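Local coordinates for 3-oxoacyl-(acyl-carrier protein) synthase II (PDB 1J3N) that probably catalyses the condensation step of fatty acid elongation, joining an acyl group to malonyl carried on acyl-carrier protein, and works as a homodimer, at residues A253-D263 and G398-V408. Sequence-based numbering, arbitrary orientation.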
loop_
_atom_site.group_PDB
_atom_site.type_symbol
_atom_site.label_atom_id
_atom_site.label_comp_id
_atom_site.label_asym_id
_atom_site.label_seq_id
_atom_site.Cartn_x
_atom_site.Cartn_y
_atom_site.Cartn_z
ATOM N N ALA A 253 15.014 17.083 12.656
ATOM C CA ALA A 253 13.985 17.010 13.686
ATOM C C ALA A 253 13.747 15.556 14.063
ATOM O O ALA A 253 14.362 14.640 13.509
ATOM C CB ALA A 253 12.686 17.619 13.172
ATOM N N GLU A 254 12.840 15.345 15.004
ATOM C CA GLU A 254 12.516 13.995 15.420
ATOM C C GLU A 254 11.065 13.686 15.063
ATOM O O GLU A 254 10.185 14.520 15.255
ATOM C CB GLU A 254 12.701 13.839 16.928
ATOM C CG GLU A 254 12.776 12.384 17.371
ATOM C CD GLU A 254 12.536 12.198 18.858
ATOM O OE1 GLU A 254 12.777 13.149 19.631
ATOM O OE2 GLU A 254 12.117 11.089 19.253
ATOM N N LEU A 255 10.822 12.499 14.513
ATOM C CA LEU A 255 9.459 12.074 14.190
ATOM C C LEU A 255 8.979 11.396 15.471
ATOM O O LEU A 255 9.358 10.265 15.762
ATOM C CB LEU A 255 9.450 11.077 13.025
ATOM C CG LEU A 255 8.107 10.437 12.650
ATOM C CD1 LEU A 255 7.048 11.500 12.496
ATOM C CD2 LEU A 255 8.267 9.648 11.358
ATOM N N VAL A 256 8.148 12.102 16.231
ATOM C CA VAL A 256 7.653 11.600 17.511
ATOM C C VAL A 256 6.246 10.989 17.536
ATOM O O VAL A 256 5.932 10.168 18.407
ATOM C CB VAL A 256 7.704 12.730 18.560
ATOM C CG1 VAL A 256 9.133 13.238 18.706
ATOM C CG2 VAL A 256 6.805 13.871 18.130
ATOM N N GLY A 257 5.389 11.381 16.604
ATOM C CA GLY A 257 4.042 10.839 16.623
ATOM C C GLY A 257 3.452 10.447 15.289
ATOM O O GLY A 257 3.742 11.059 14.262
ATOM N N PHE A 258 2.611 9.417 15.320
ATOM C CA PHE A 258 1.938 8.896 14.138
ATOM C C PHE A 258 0.500 8.551 14.540
ATOM O O PHE A 258 0.271 7.750 15.444
ATOM C CB PHE A 258 2.689 7.654 13.632
ATOM C CG PHE A 258 2.056 6.986 12.438
ATOM C CD1 PHE A 258 1.490 7.738 11.410
ATOM C CD2 PHE A 258 2.076 5.596 12.318
ATOM C CE1 PHE A 258 0.955 7.108 10.272
ATOM C CE2 PHE A 258 1.550 4.963 11.194
ATOM C CZ PHE A 258 0.991 5.719 10.170
ATOM N N GLY A 259 -0.469 9.188 13.893
ATOM C CA GLY A 259 -1.854 8.916 14.235
ATOM C C GLY A 259 -2.721 8.694 13.019
ATOM O O GLY A 259 -2.644 9.437 12.042
ATOM N N ARG A 260 -3.557 7.668 13.083
ATOM C CA ARG A 260 -4.432 7.341 11.973
ATOM C C ARG A 260 -5.856 7.033 12.402
ATOM O O ARG A 260 -6.099 6.589 13.522
ATOM C CB ARG A 260 -3.864 6.154 11.207
ATOM C CG ARG A 260 -2.643 6.498 10.374
ATOM C CD ARG A 260 -2.168 5.278 9.625
ATOM N NE ARG A 260 -1.871 4.182 10.539
ATOM C CZ ARG A 260 -1.392 2.999 10.163
ATOM N NH1 ARG A 260 -1.158 2.760 8.879
ATOM N NH2 ARG A 260 -1.138 2.060 11.072
ATOM N N SER A 261 -6.792 7.265 11.491
ATOM C CA SER A 261 -8.191 7.002 11.743
ATOM C C SER A 261 -8.911 6.900 10.396
ATOM O O SER A 261 -8.306 7.126 9.343
ATOM C CB SER A 261 -8.800 8.132 12.574
ATOM O OG SER A 261 -9.218 9.202 11.747
ATOM N N ALA A 262 -10.194 6.548 10.435
ATOM C CA ALA A 262 -10.997 6.440 9.223
ATOM C C ALA A 262 -12.294 7.201 9.426
ATOM O O ALA A 262 -12.895 7.161 10.503
ATOM C CB ALA A 262 -11.294 4.968 8.884
ATOM N N ASP A 263 -12.698 7.929 8.393
ATOM C CA ASP A 263 -13.937 8.693 8.434
ATOM C C ASP A 263 -15.099 7.719 8.469
ATOM O O ASP A 263 -16.090 7.940 9.173
ATOM C CB ASP A 263 -14.083 9.559 7.178
ATOM C CG ASP A 263 -13.454 10.923 7.322
ATOM O OD1 ASP A 263 -12.917 11.228 8.406
ATOM O OD2 ASP A 263 -13.508 11.692 6.340
ATOM N N GLY A 398 -11.532 8.192 3.128
ATOM C CA GLY A 398 -11.719 8.422 4.547
ATOM C C GLY A 398 -10.476 8.163 5.370
ATOM O O GLY A 398 -10.521 8.220 6.601
ATOM N N HIS A 399 -9.361 7.888 4.691
ATOM C CA HIS A 399 -8.097 7.610 5.362
ATOM C C HIS A 399 -7.480 8.896 5.912
ATOM O O HIS A 399 -7.204 9.835 5.162
ATOM C CB HIS A 399 -7.126 6.957 4.376
ATOM C CG HIS A 399 -7.762 5.913 3.522
ATOM N ND1 HIS A 399 -7.837 4.587 3.895
ATOM C CD2 HIS A 399 -8.403 6.009 2.335
ATOM C CE1 HIS A 399 -8.498 3.911 2.972
ATOM N NE2 HIS A 399 -8.854 4.752 2.015
ATOM N N ASN A 400 -7.264 8.923 7.224
ATOM C CA ASN A 400 -6.686 10.080 7.887
ATOM C C ASN A 400 -5.369 9.671 8.516
ATOM O O ASN A 400 -5.310 8.705 9.272
ATOM C CB ASN A 400 -7.635 10.601 8.968
ATOM C CG ASN A 400 -8.991 10.958 8.417
ATOM O OD1 ASN A 400 -9.099 11.779 7.509
ATOM N ND2 ASN A 400 -10.034 10.339 8.951
ATOM N N ALA A 401 -4.315 10.406 8.186
ATOM C CA ALA A 401 -2.991 10.126 8.717
ATOM C C ALA A 401 -2.360 11.446 9.150
ATOM O O ALA A 401 -2.343 12.422 8.392
ATOM C CB ALA A 401 -2.131 9.442 7.651
ATOM N N VAL A 402 -1.851 11.466 10.373
ATOM C CA VAL A 402 -1.224 12.652 10.938
ATOM C C VAL A 402 0.154 12.335 11.522
ATOM O O VAL A 402 0.339 11.320 12.197
ATOM C CB VAL A 402 -2.103 13.242 12.068
ATOM C CG1 VAL A 402 -1.411 14.442 12.704
ATOM C CG2 VAL A 402 -3.461 13.635 11.510
ATOM N N LEU A 403 1.120 13.207 11.246
ATOM C CA LEU A 403 2.462 13.029 11.767
ATOM C C LEU A 403 2.756 14.175 12.722
ATOM O O LEU A 403 2.327 15.312 12.494
ATOM C CB LEU A 403 3.504 13.020 10.634
ATOM C CG LEU A 403 3.504 11.826 9.667
ATOM C CD1 LEU A 403 4.627 11.992 8.664
ATOM C CD2 LEU A 403 3.678 10.526 10.422
ATOM N N ALA A 404 3.475 13.860 13.792
ATOM C CA ALA A 404 3.860 14.839 14.793
ATOM C C ALA A 404 5.380 14.925 14.816
ATOM O O ALA A 404 6.070 13.923 15.024
ATOM C CB ALA A 404 3.337 14.428 16.171
ATOM N N PHE A 405 5.894 16.132 14.613
ATOM C CA PHE A 405 7.329 16.361 14.600
ATOM C C PHE A 405 7.773 17.188 15.797
ATOM O O PHE A 405 7.066 18.088 16.245
ATOM C CB PHE A 405 7.727 17.063 13.301
ATOM C CG PHE A 405 7.651 16.172 12.086
ATOM C CD1 PHE A 405 8.584 15.151 11.895
ATOM C CD2 PHE A 405 6.654 16.355 11.131
ATOM C CE1 PHE A 405 8.528 14.329 10.768
ATOM C CE2 PHE A 405 6.589 15.534 9.997
ATOM C CZ PHE A 405 7.529 14.523 9.820
ATOM N N LYS A 406 8.955 16.873 16.311
ATOM C CA LYS A 406 9.504 17.589 17.457
ATOM C C LYS A 406 10.820 18.268 17.099
ATOM O O LYS A 406 11.695 17.652 16.491
ATOM C CB LYS A 406 9.736 16.623 18.625
ATOM C CG LYS A 406 10.479 17.249 19.792
ATOM C CD LYS A 406 10.780 16.235 20.886
ATOM C CE LYS A 406 11.573 16.891 22.009
ATOM N NZ LYS A 406 11.885 15.929 23.101
ATOM N N ARG A 407 10.948 19.540 17.469
ATOM C CA ARG A 407 12.166 20.296 17.200
ATOM C C ARG A 407 13.294 19.772 18.081
ATOM O O ARG A 407 13.160 19.689 19.302
ATOM C CB ARG A 407 11.947 21.789 17.480
ATOM C CG ARG A 407 13.191 22.653 17.272
ATOM C CD ARG A 407 12.948 24.117 17.620
ATOM N NE ARG A 407 12.576 24.309 19.021
ATOM C CZ ARG A 407 13.317 23.920 20.057
ATOM N NH1 ARG A 407 14.479 23.309 19.861
ATOM N NH2 ARG A 407 12.899 24.149 21.295
ATOM N N VAL A 408 14.404 19.409 17.448
ATOM C CA VAL A 408 15.562 18.893 18.165
ATOM C C VAL A 408 16.523 20.046 18.455
ATOM O O VAL A 408 16.296 21.148 17.908
ATOM C CB VAL A 408 16.274 17.802 17.325
ATOM C CG1 VAL A 408 17.600 17.416 17.953
ATOM C CG2 VAL A 408 15.384 16.580 17.220
ATOM O OXT VAL A 408 17.483 19.845 19.224
HETATM O O HOH W 1 -11.330 13.119 5.896
#
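Asn400 and Asp263 meet at one end of an antiparallel ladder between 253-262 and 399-406, neighbouring strands in a core mixed sheet of the thiolase-like fold. The amide ND2 of Asn400 spends both hydrogens across the contact, on Ser261 OG at 3.1 Å and on Asp263 OD1 at 3.1 Å. Ser261 OG in turn gives its own hydrogen to the carbonyl of Gly276. The aspartate oxygen lies in the amide plane, yet the amide reaches it from above the carboxylate plane, the two planes being 56° apart. A water donates to Asn400 OD1 and, at 2.6 Å, to Asp263 OD2, which also accepts from the backbone of His271, so all four polar side-chain atoms of the pair have a partner.

Along the strands, paired N-H and C=O groups satisfy one another, as at Gly259 and Val402. A classic beta bulge interrupts the register: Ala404 O receives both Val256 N (3.0 Å) and Gly257 N (3.1 Å), the second along the straighter N-H line. Gly257 suits this place because Ala404 CB already packs 3.7 Å from its CA.

On one face, Leu255 CD1 touches Phe405 CE1 at 3.6 Å, while Leu403 CD2 rests against Phe258 CD1; Leu255, Phe258 and Leu403 pack on helix 163-176, Phe405 on helix 343-357. Phe258 CZ lies over one face of the Arg260 guanidinium, toward its rim; NH1 salt-bridges Asp166 of its own chain, NH2 Glu179 of the second subunit. Near the other end, Glu254 pairs with Arg3, its carboxylate staying beyond salt-bridge range of Lys406.

The ladder thus sets the register, the Asn400 network fixes one end, and Arg260 ties the sheet to the dimer partner.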